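Local coordinates for Per a 4 allergen (Periplaneta americana, PDB 3EBW), which is a major cockroach allergen with a lipocalin beta-barrel fold and probably carries a small hydrophobic ligand, as lipocalins commonly do, at residues S3-G7 with T94-V98. Numbering follows the deposited sequence.
Sequences SCQIG and TYFMV. Unlike the reference sequence in segment 94-98: Val-98 (reference Ile).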
ATOM      1  N   SER A   3     -20.709   4.484   7.569  1.00 95.11           N
ATOM      2  CA  SER A   3     -20.979   5.238   6.348  1.00 89.33           C
ATOM      3  C   SER A   3     -19.647   5.853   5.938  1.00 86.01           C
ATOM      4  O   SER A   3     -18.838   6.191   6.796  1.00 85.97           O
ATOM      5  CB  SER A   3     -21.967   6.357   6.635  1.00100.32           C
ATOM      6  OG  SER A   3     -21.432   7.238   7.614  1.00101.06           O
ATOM      7  N   CYS A   4     -19.421   6.023   4.645  1.00 72.71           N
ATOM      8  CA  CYS A   4     -18.158   6.596   4.168  1.00 66.65           C
ATOM      9  C   CYS A   4     -18.108   8.125   4.145  1.00 64.20           C
ATOM     10  O   CYS A   4     -18.651   8.749   3.242  1.00 63.48           O
ATOM     11  CB  CYS A   4     -17.860   6.073   2.759  1.00 65.78           C
ATOM     12  SG  CYS A   4     -16.237   6.513   2.055  1.00 61.15           S
ATOM     13  N   GLN A   5     -17.445   8.726   5.124  1.00 57.82           N
ATOM     14  CA  GLN A   5     -17.321  10.175   5.165  1.00 56.23           C
ATOM     15  C   GLN A   5     -15.856  10.570   4.933  1.00 54.01           C
ATOM     16  O   GLN A   5     -14.955  10.072   5.603  1.00 54.45           O
ATOM     17  CB  GLN A   5     -17.776  10.707   6.524  1.00 77.78           C
ATOM     18  CG  GLN A   5     -18.994  10.012   7.079  1.00 80.47           C
ATOM     19  CD  GLN A   5     -20.144  10.006   6.097  1.00 82.84           C
ATOM     20  OE1 GLN A   5     -20.609  11.058   5.656  1.00 84.97           O
ATOM     21  NE2 GLN A   5     -20.609   8.817   5.748  1.00 82.21           N
ATOM     22  N   ILE A   6     -15.619  11.459   3.980  1.00 46.58           N
ATOM     23  CA  ILE A   6     -14.265  11.904   3.696  1.00 44.89           C
ATOM     24  C   ILE A   6     -14.309  13.416   3.518  1.00 43.87           C
ATOM     25  O   ILE A   6     -15.173  13.962   2.804  1.00 44.10           O
ATOM     26  CB  ILE A   6     -13.695  11.274   2.379  1.00 52.40           C
ATOM     27  CG1 ILE A   6     -13.486   9.770   2.542  1.00 51.86           C
ATOM     28  CG2 ILE A   6     -12.372  11.913   2.004  1.00 48.67           C
ATOM     29  CD1 ILE A   6     -12.981   9.090   1.250  1.00 51.27           C
ATOM     30  N   GLY A   7     -13.376  14.089   4.176  1.00 44.98           N
ATOM     31  CA  GLY A   7     -13.295  15.524   4.064  1.00 43.99           C
ATOM     32  C   GLY A   7     -13.156  15.886   2.606  1.00 45.17           C
ATOM     33  O   GLY A   7     -12.819  15.051   1.779  1.00 46.62           O
ATOM     34  N   THR A  94     -20.816   5.474  -2.767  1.00 52.89           N
ATOM     35  CA  THR A  94     -20.709   6.944  -2.798  1.00 49.27           C
ATOM     36  C   THR A  94     -19.251   7.347  -2.707  1.00 46.40           C
ATOM     37  O   THR A  94     -18.534   6.819  -1.901  1.00 44.49           O
ATOM     38  CB  THR A  94     -21.453   7.617  -1.626  1.00 52.24           C
ATOM     39  OG1 THR A  94     -22.843   7.303  -1.705  1.00 52.57           O
ATOM     40  CG2 THR A  94     -21.295   9.130  -1.680  1.00 50.15           C
ATOM     41  N   TYR A  95     -18.848   8.301  -3.536  1.00 42.99           N
ATOM     42  CA  TYR A  95     -17.481   8.817  -3.623  1.00 41.31           C
ATOM     43  C   TYR A  95     -17.439  10.350  -3.489  1.00 40.26           C
ATOM     44  O   TYR A  95     -18.322  11.056  -4.008  1.00 41.25           O
ATOM     45  CB  TYR A  95     -16.896   8.449  -4.985  1.00 44.42           C
ATOM     46  CG  TYR A  95     -16.784   6.976  -5.217  1.00 44.01           C
ATOM     47  CD1 TYR A  95     -15.642   6.289  -4.828  1.00 45.22           C
ATOM     48  CD2 TYR A  95     -17.808   6.268  -5.818  1.00 43.23           C
ATOM     49  CE1 TYR A  95     -15.520   4.931  -5.035  1.00 44.66           C
ATOM     50  CE2 TYR A  95     -17.706   4.915  -6.029  1.00 42.12           C
ATOM     51  CZ  TYR A  95     -16.559   4.247  -5.639  1.00 45.07           C
ATOM     52  OH  TYR A  95     -16.419   2.899  -5.862  1.00 46.83           O
ATOM     53  N   PHE A  96     -16.403  10.859  -2.825  1.00 27.38           N
ATOM     54  CA  PHE A  96     -16.211  12.297  -2.608  1.00 25.56           C
ATOM     55  C   PHE A  96     -15.271  12.895  -3.629  1.00 24.97           C
ATOM     56  O   PHE A  96     -14.213  12.380  -3.844  1.00 24.99           O
ATOM     57  CB  PHE A  96     -15.650  12.538  -1.213  1.00 42.83           C
ATOM     58  CG  PHE A  96     -16.571  12.105  -0.132  1.00 42.49           C
ATOM     59  CD1 PHE A  96     -17.286  13.040   0.605  1.00 41.98           C
ATOM     60  CD2 PHE A  96     -16.802  10.752   0.096  1.00 43.47           C
ATOM     61  CE1 PHE A  96     -18.222  12.622   1.548  1.00 43.26           C
ATOM     62  CE2 PHE A  96     -17.734  10.330   1.032  1.00 40.79           C
ATOM     63  CZ  PHE A  96     -18.444  11.266   1.760  1.00 43.14           C
HETATM   64  N   MSE A  97     -15.657  13.994  -4.257  1.00 45.79           N
HETATM   65  CA  MSE A  97     -14.802  14.626  -5.233  1.00 48.32           C
HETATM   66  C   MSE A  97     -13.925  15.578  -4.460  1.00 50.62           C
HETATM   67  O   MSE A  97     -14.317  16.700  -4.218  1.00 52.36           O
HETATM   68  CB  MSE A  97     -15.636  15.411  -6.218  1.00 56.46           C
HETATM   69  CG  MSE A  97     -14.813  16.148  -7.215  1.00 60.54           C
HETATM   70 SE   MSE A  97     -13.682  14.911  -8.170  1.00 69.25          SE
HETATM   71  CE  MSE A  97     -14.876  14.445  -9.632  1.00 64.98           C
ATOM     72  N   VAL A  98     -12.737  15.140  -4.063  1.00 61.98           N
ATOM     73  CA  VAL A  98     -11.830  15.992  -3.298  1.00 62.11           C
ATOM     74  C   VAL A  98     -11.293  17.214  -4.046  1.00 64.37           C
ATOM     75  O   VAL A  98     -11.077  18.271  -3.442  1.00 64.27           O
ATOM     76  CB  VAL A  98     -10.659  15.166  -2.786  1.00 51.11           C
ATOM     77  CG1 VAL A  98      -9.645  16.050  -2.065  1.00 49.35           C
ATOM     78  CG2 VAL A  98     -11.188  14.078  -1.880  1.00 48.62           C
TER
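Phe-96 reaches out from strand 93-100 and lays its ring against the extended N-terminal segment 3-7, with Ile-6 over one face. From CB, a chi1 of -63° sets CG beside the backbone N of Phe-96 and anti to the carbonyl carbon, which carries the ring toward the incoming chain. CG of Phe-96 meets CB of Ile-6 at 3.9 Å, and CD2 touches that same CB. The contact is a CH-pi one: CB of Ile-6 lies over the face, 4.1 Å from the ring centroid of Phe-96 and 23° off the normal. On the other side of the ring, CG, CD1 and CE1 run along the carbonyl O of Ile-6, CE1 of Phe-96 3.6 Å from it. Farther out, CE1 and CZ face the backbone N of Ile-6, which is displaced toward the rim. SG of Cys-4 is 4.2 Å from CE2 of Phe-96; seen from the ring centroid, 5.5 Å away, it lies 71° off the normal, an oblique sulfur-aromatic contact. The Ile-6 side chain also packs on Ala-109, His-119 and Tyr-121. No hydrogen bond links the two segments, so segment 3-7 does not extend the barrel sheet through strand 93-100; between them the contact is van der Waals and CH-pi, while the Cys-4–Cys-111 disulfide and a hydrogen bond between Thr-8 OG1 and Met-97 O add to the attachment.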